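Long-range contacts in polyhedrin (PDB 5A8U), which forms the crystalline occlusion bodies (polyhedra) that protect the insect virus outside its host until larvae ingest them: residues Val32-Lys37 with Tyr108-Ile113; Gln44-Gln49 with Thr222-Tyr227. All coordinates share one frame; numbering follows the deposited sequence.

Interaction 1: Val32-Lys37 with Tyr108-Ile113; sequences VTVVLK and YAMQFI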
loop_
_atom_site.group_PDB
_atom_site.type_symbol
_atom_site.label_atom_id
_atom_site.label_comp_id
_atom_site.label_asym_id
_atom_site.label_seq_id
_atom_site.Cartn_x
_atom_site.Cartn_y
_atom_site.Cartn_z
ATOM N N VAL A 32 7.249 13.436 -4.918
ATOM C CA VAL A 32 7.862 12.580 -5.913
ATOM C C VAL A 32 6.776 12.293 -6.929
ATOM O O VAL A 32 5.674 11.886 -6.565
ATOM C CB VAL A 32 8.375 11.277 -5.288
ATOM C CG1 VAL A 32 8.965 10.377 -6.360
ATOM C CG2 VAL A 32 9.437 11.618 -4.228
ATOM N N THR A 33 7.073 12.550 -8.199
ATOM C CA THR A 33 6.120 12.309 -9.264
ATOM C C THR A 33 6.754 11.377 -10.294
ATOM O O THR A 33 7.916 11.542 -10.696
ATOM C CB THR A 33 5.657 13.618 -9.923
ATOM O OG1 THR A 33 5.181 14.505 -8.904
ATOM C CG2 THR A 33 4.501 13.364 -10.919
ATOM N N VAL A 34 6.004 10.351 -10.658
ATOM C CA VAL A 34 6.391 9.514 -11.778
ATOM C C VAL A 34 5.443 9.821 -12.916
ATOM O O VAL A 34 4.220 9.738 -12.760
ATOM C CB VAL A 34 6.291 8.023 -11.424
ATOM C CG1 VAL A 34 6.256 7.135 -12.702
ATOM C CG2 VAL A 34 7.420 7.648 -10.500
ATOM N N VAL A 35 6.008 10.214 -14.052
ATOM C CA VAL A 35 5.193 10.497 -15.223
ATOM C C VAL A 35 5.512 9.489 -16.305
ATOM O O VAL A 35 6.633 9.445 -16.800
ATOM C CB VAL A 35 5.444 11.898 -15.782
ATOM C CG1 VAL A 35 4.479 12.174 -16.931
ATOM C CG2 VAL A 35 5.238 12.940 -14.704
ATOM N N LEU A 36 4.535 8.671 -16.661
ATOM C CA LEU A 36 4.754 7.630 -17.666
ATOM C C LEU A 36 4.263 8.103 -19.015
ATOM O O LEU A 36 3.200 8.706 -19.098
ATOM C CB LEU A 36 4.010 6.363 -17.273
ATOM C CG LEU A 36 4.524 5.808 -15.941
ATOM C CD1 LEU A 36 3.551 4.797 -15.377
ATOM C CD2 LEU A 36 5.893 5.162 -16.155
ATOM N N LYS A 37 5.035 7.835 -20.067
ATOM C CA LYS A 37 4.682 8.356 -21.383
ATOM C C LYS A 37 4.360 7.220 -22.341
ATOM O O LYS A 37 5.084 6.214 -22.374
ATOM C CB LYS A 37 5.837 9.188 -21.936
ATOM C CG LYS A 37 6.343 10.238 -20.938
ATOM C CD LYS A 37 7.194 11.269 -21.664
ATOM C CE LYS A 37 6.325 12.087 -22.601
ATOM N NZ LYS A 37 7.099 13.177 -23.261
ATOM N N TYR A 108 6.767 4.085 -23.033
ATOM C CA TYR A 108 8.059 4.063 -23.736
ATOM C C TYR A 108 9.137 4.842 -22.986
ATOM O O TYR A 108 10.331 4.741 -23.304
ATOM C CB TYR A 108 7.929 4.575 -25.185
ATOM C CG TYR A 108 7.756 6.071 -25.277
ATOM C CD1 TYR A 108 8.855 6.914 -25.331
ATOM C CD2 TYR A 108 6.496 6.645 -25.269
ATOM C CE1 TYR A 108 8.700 8.290 -25.395
ATOM C CE2 TYR A 108 6.327 8.021 -25.325
ATOM C CZ TYR A 108 7.428 8.840 -25.382
ATOM O OH TYR A 108 7.257 10.215 -25.424
ATOM N N ALA A 109 8.717 5.598 -21.979
ATOM C CA ALA A 109 9.633 6.446 -21.221
ATOM C C ALA A 109 8.959 6.900 -19.938
ATOM O O ALA A 109 7.738 6.782 -19.789
ATOM C CB ALA A 109 10.039 7.674 -22.047
ATOM N N MET A 110 9.768 7.427 -19.026
ATOM C CA MET A 110 9.260 8.013 -17.797
ATOM C C MET A 110 10.080 9.249 -17.435
ATOM O O MET A 110 11.270 9.338 -17.743
ATOM C CB MET A 110 9.302 6.988 -16.668
ATOM C CG MET A 110 9.416 7.539 -15.262
ATOM S SD MET A 110 9.772 6.176 -14.118
ATOM C CE MET A 110 11.113 5.440 -14.957
ATOM N N GLN A 111 9.416 10.214 -16.815
ATOM C CA GLN A 111 10.098 11.303 -16.127
ATOM C C GLN A 111 9.897 11.085 -14.619
ATOM O O GLN A 111 8.774 10.888 -14.162
ATOM C CB GLN A 111 9.534 12.663 -16.555
ATOM C CG GLN A 111 10.348 13.806 -15.984
ATOM C CD GLN A 111 9.828 15.179 -16.356
ATOM O OE1 GLN A 111 10.295 16.183 -15.813
ATOM N NE2 GLN A 111 8.861 15.236 -17.283
ATOM N N PHE A 112 10.992 11.103 -13.866
ATOM C CA PHE A 112 10.952 10.918 -12.424
ATOM C C PHE A 112 11.342 12.273 -11.835
ATOM O O PHE A 112 12.456 12.758 -12.056
ATOM C CB PHE A 112 11.949 9.813 -12.034
ATOM C CG PHE A 112 12.053 9.553 -10.535
ATOM C CD1 PHE A 112 11.027 8.909 -9.861
ATOM C CD2 PHE A 112 13.201 9.902 -9.828
ATOM C CE1 PHE A 112 11.117 8.650 -8.490
ATOM C CE2 PHE A 112 13.303 9.629 -8.458
ATOM C CZ PHE A 112 12.270 9.001 -7.797
ATOM N N ILE A 113 10.406 12.914 -11.144
ATOM C CA ILE A 113 10.615 14.276 -10.666
ATOM C C ILE A 113 10.559 14.311 -9.147
ATOM O O ILE A 113 9.620 13.813 -8.550
ATOM C CB ILE A 113 9.538 15.233 -11.202
ATOM C CG1 ILE A 113 9.259 14.951 -12.680
ATOM C CG2 ILE A 113 9.941 16.681 -10.941
ATOM C CD1 ILE A 113 8.036 15.683 -13.221
HETATM O O HOH W 1 7.354 15.856 -8.003
#

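Interaction 2: Gln44-Gln49 with Thr222-Tyr227; sequences QVYNWQ and TFSTAY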
loop_
_atom_site.group_PDB
_atom_site.type_symbol
_atom_site.label_atom_id
_atom_site.label_comp_id
_atom_site.label_asym_id
_atom_site.label_seq_id
_atom_site.Cartn_x
_atom_site.Cartn_y
_atom_site.Cartn_z
ATOM N N GLN A 44 0.614 9.272 -17.886
ATOM C CA GLN A 44 0.011 8.801 -16.647
ATOM C C GLN A 44 0.858 9.283 -15.493
ATOM O O GLN A 44 2.071 9.066 -15.474
ATOM C CB GLN A 44 -0.112 7.271 -16.616
ATOM C CG GLN A 44 -0.895 6.777 -15.389
ATOM C CD GLN A 44 -1.274 5.304 -15.475
ATOM O OE1 GLN A 44 -2.260 4.887 -14.857
ATOM N NE2 GLN A 44 -0.501 4.509 -16.230
ATOM N N VAL A 45 0.200 9.915 -14.525
ATOM C CA VAL A 45 0.861 10.584 -13.413
ATOM C C VAL A 45 0.591 9.856 -12.106
ATOM O O VAL A 45 -0.547 9.495 -11.805
ATOM C CB VAL A 45 0.313 12.014 -13.265
ATOM C CG1 VAL A 45 0.937 12.740 -12.040
ATOM C CG2 VAL A 45 0.532 12.800 -14.584
ATOM N N TYR A 46 1.649 9.650 -11.336
ATOM C CA TYR A 46 1.537 9.231 -9.947
ATOM C C TYR A 46 2.346 10.208 -9.122
ATOM O O TYR A 46 3.522 10.428 -9.405
ATOM C CB TYR A 46 2.134 7.832 -9.759
ATOM C CG TYR A 46 1.361 6.728 -10.449
ATOM C CD1 TYR A 46 0.278 6.118 -9.817
ATOM C CD2 TYR A 46 1.709 6.308 -11.728
ATOM C CE1 TYR A 46 -0.436 5.101 -10.457
ATOM C CE2 TYR A 46 1.011 5.306 -12.363
ATOM C CZ TYR A 46 -0.067 4.721 -11.731
ATOM O OH TYR A 46 -0.763 3.709 -12.357
ATOM N N ASN A 47 1.712 10.799 -8.111
ATOM C CA ASN A 47 2.331 11.792 -7.240
ATOM C C ASN A 47 2.222 11.388 -5.765
ATOM O O ASN A 47 1.128 11.266 -5.226
ATOM C CB ASN A 47 1.723 13.184 -7.503
ATOM C CG ASN A 47 2.100 14.212 -6.439
ATOM O OD1 ASN A 47 1.247 14.674 -5.689
ATOM N ND2 ASN A 47 3.386 14.553 -6.359
ATOM N N TRP A 48 3.372 11.135 -5.148
ATOM C CA TRP A 48 3.468 10.835 -3.712
ATOM C C TRP A 48 3.950 12.066 -2.929
ATOM O O TRP A 48 4.764 12.841 -3.425
ATOM C CB TRP A 48 4.470 9.710 -3.474
ATOM C CG TRP A 48 4.139 8.350 -4.020
ATOM C CD1 TRP A 48 3.640 7.282 -3.323
ATOM C CD2 TRP A 48 4.377 7.878 -5.355
ATOM N NE1 TRP A 48 3.528 6.185 -4.151
ATOM C CE2 TRP A 48 3.965 6.531 -5.404
ATOM C CE3 TRP A 48 4.873 8.474 -6.518
ATOM C CZ2 TRP A 48 4.045 5.770 -6.573
ATOM C CZ3 TRP A 48 4.956 7.713 -7.676
ATOM C CH2 TRP A 48 4.545 6.378 -7.694
ATOM N N GLN A 49 3.466 12.235 -1.696
ATOM C CA GLN A 49 3.927 13.319 -0.841
ATOM C C GLN A 49 4.340 12.731 0.500
ATOM O O GLN A 49 3.885 11.652 0.877
ATOM C CB GLN A 49 2.804 14.328 -0.585
ATOM C CG GLN A 49 2.179 14.933 -1.812
ATOM C CD GLN A 49 1.044 15.874 -1.460
ATOM O OE1 GLN A 49 1.238 16.853 -0.723
ATOM N NE2 GLN A 49 -0.155 15.575 -1.972
ATOM N N THR A 222 -1.820 9.169 -2.380
ATOM C CA THR A 222 -1.100 9.234 -3.653
ATOM C C THR A 222 -2.054 9.660 -4.761
ATOM O O THR A 222 -3.057 8.997 -5.015
ATOM C CB THR A 222 -0.489 7.863 -4.012
ATOM O OG1 THR A 222 0.318 7.408 -2.921
ATOM C CG2 THR A 222 0.370 7.956 -5.291
ATOM N N PHE A 223 -1.744 10.771 -5.412
ATOM C CA PHE A 223 -2.563 11.258 -6.508
ATOM C C PHE A 223 -2.216 10.504 -7.785
ATOM O O PHE A 223 -1.043 10.254 -8.081
ATOM C CB PHE A 223 -2.332 12.748 -6.736
ATOM C CG PHE A 223 -2.923 13.249 -8.021
ATOM C CD1 PHE A 223 -4.256 13.632 -8.080
ATOM C CD2 PHE A 223 -2.167 13.274 -9.188
ATOM C CE1 PHE A 223 -4.815 14.064 -9.285
ATOM C CE2 PHE A 223 -2.719 13.712 -10.385
ATOM C CZ PHE A 223 -4.038 14.109 -10.431
ATOM N N SER A 224 -3.236 10.150 -8.557
ATOM C CA SER A 224 -2.952 9.580 -9.853
ATOM C C SER A 224 -4.052 9.889 -10.850
ATOM O O SER A 224 -5.239 9.848 -10.519
ATOM C CB SER A 224 -2.786 8.063 -9.738
ATOM O OG SER A 224 -2.443 7.525 -11.005
ATOM N N THR A 225 -3.652 10.185 -12.077
ATOM C CA THR A 225 -4.615 10.250 -13.176
ATOM C C THR A 225 -3.859 10.053 -14.472
ATOM O O THR A 225 -2.626 10.022 -14.478
ATOM C CB THR A 225 -5.384 11.603 -13.231
ATOM O OG1 THR A 225 -6.519 11.455 -14.100
ATOM C CG2 THR A 225 -4.496 12.723 -13.751
ATOM N N ALA A 226 -4.596 9.901 -15.565
ATOM C CA ALA A 226 -3.975 9.931 -16.880
ATOM C C ALA A 226 -4.582 11.079 -17.662
ATOM O O ALA A 226 -5.786 11.333 -17.567
ATOM C CB ALA A 226 -4.186 8.618 -17.614
ATOM N N TYR A 227 -3.735 11.766 -18.420
ATOM C CA TYR A 227 -4.137 12.908 -19.230
ATOM C C TYR A 227 -3.911 12.603 -20.705
ATOM O O TYR A 227 -2.963 11.898 -21.067
ATOM C CB TYR A 227 -3.324 14.156 -18.854
ATOM C CG TYR A 227 -3.826 14.846 -17.615
ATOM C CD1 TYR A 227 -5.012 15.568 -17.653
ATOM C CD2 TYR A 227 -3.134 14.772 -16.417
ATOM C CE1 TYR A 227 -5.517 16.204 -16.521
ATOM C CE2 TYR A 227 -3.623 15.415 -15.269
ATOM C CZ TYR A 227 -4.819 16.124 -15.334
ATOM O OH TYR A 227 -5.344 16.765 -14.225
HETATM O O HOH W 2 -0.462 13.421 -3.597
HETATM O O HOH W 3 1.667 9.795 -1.217
#

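Interaction 1: Val32-Lys37 with Tyr108-Ile113
Two neighbouring strands of an antiparallel sheet meet here: Thr33 with Ile113, Val35 with Gln111 and Lys37 with Ala109 form hydrogen-bonded pairs, while Val34 with Phe112 and Leu36 with Met110 are non-hydrogen-bonded. Val35 N reaches Gln111 O at 2.8 Å, and Tyr108 N prolongs the pairing by donating to Lys37 O. Val34, Leu36, Met110 and Phe112 share one face and are all apolar, as suits a face covered by strand 189-195. A chi1 of 178° sets CG of Phe112 anti to the backbone N; farther out, its CE1 lies 3.5 Å from Val32 CG1, and Val34 CG2 lies in the ring plane, 3.9 Å from Phe112 CD1. The other methyl, Val34 CG1, touches Met110 SD at 3.9 Å. On the reverse face Val35 CG2 packs on Ile113 CD1. Thr33 suits the end of this face because its OG1, also bonded to Asn47, holds a water at 2.7 Å that donates to Ile113 O. At the opposite end the Lys37 chain passes obliquely across the Tyr108 side chain: Lys37 CB is 3.6 Å from Tyr108 CE2 and Lys37 CE 3.5 Å from Tyr108 OH. Strands 43-50 and 169-178 flank the pair, and Tyr245 packs on Gln111 and Ile113.

Interaction 2: Gln44-Gln49 with Thr222-Tyr227
Ser224 and Val45 meet in the tightly packed middle of this antiparallel pairing, where one carbonyl oxygen is gripped twice. Val45 O accepts the Ser224 hydroxyl, OG, at 2.8 Å and, in a longer bond with an N-H...O angle of 141°, Thr225 N at 3.2 Å. A chi1 of -177° turns OG of Ser224 anti to the backbone N, and there it stands 3.1 Å from the plane of the Tyr46 ring, over one face and displaced toward the rim; so small a side chain suits a place against the ring. The same OG is also bonded to Asn70 ND2. On the reverse face Val45 CG1 and Asn47 CB both come to the edge of the Phe223 ring, CG1 of Val45 lying 4.1 Å from Phe223 CE2. Asn47 N donates to Phe223 O, and Phe223 N returns a bond to Asn47 O.

Beyond Asn47 the regular pairing stops and the contact loosens toward the partly exposed Trp48 and Thr222. A CH-pi contact takes over: Thr222 CG2 sits 3.7 Å from the centroid of the Trp48 five-membered ring, almost on its normal. The branched threonine thus offers a methyl to the indole and keeps a hydroxyl for water, since one water joins Thr222 OG1 to Gln49 N. A second water accepts from Gln49 NE2 at 2.7 Å and probably donates to Asn47 OD1, which Arg241 also reaches, while Asn47 ND2 bonds Thr33 OG1.

Phe237 of helix 230-241 stacks on Phe223. Strand 223-227 is the edge strand of the antiparallel sheet within this chain, and through Ser224 O, and Thr222 O just before it, it meets Gln61 and Asn59 of a neighbouring subunit of the polyhedrin assembly.

Overall arrangement
From the N terminus, strand 30-37 turns back into strand 43-50, and these two neighbours probably share the bonds Leu36 N to Gln44 O and Val34 N to Tyr46 O. Each then takes its other partner from far along the chain. Interaction 1 closes a loop of 70 residues when strand 109-115 joins strand 30-37; interaction 2 closes one of 172 when strand 223-227 joins strand 43-50. Because segment 44-49 falls inside the first loop and 222-227 outside it, the two closures cross. Their centres are about 10 Å apart, and together they set four consecutive strands of the six-stranded sheet, from its interior to strand 223-227, outermost within the chain.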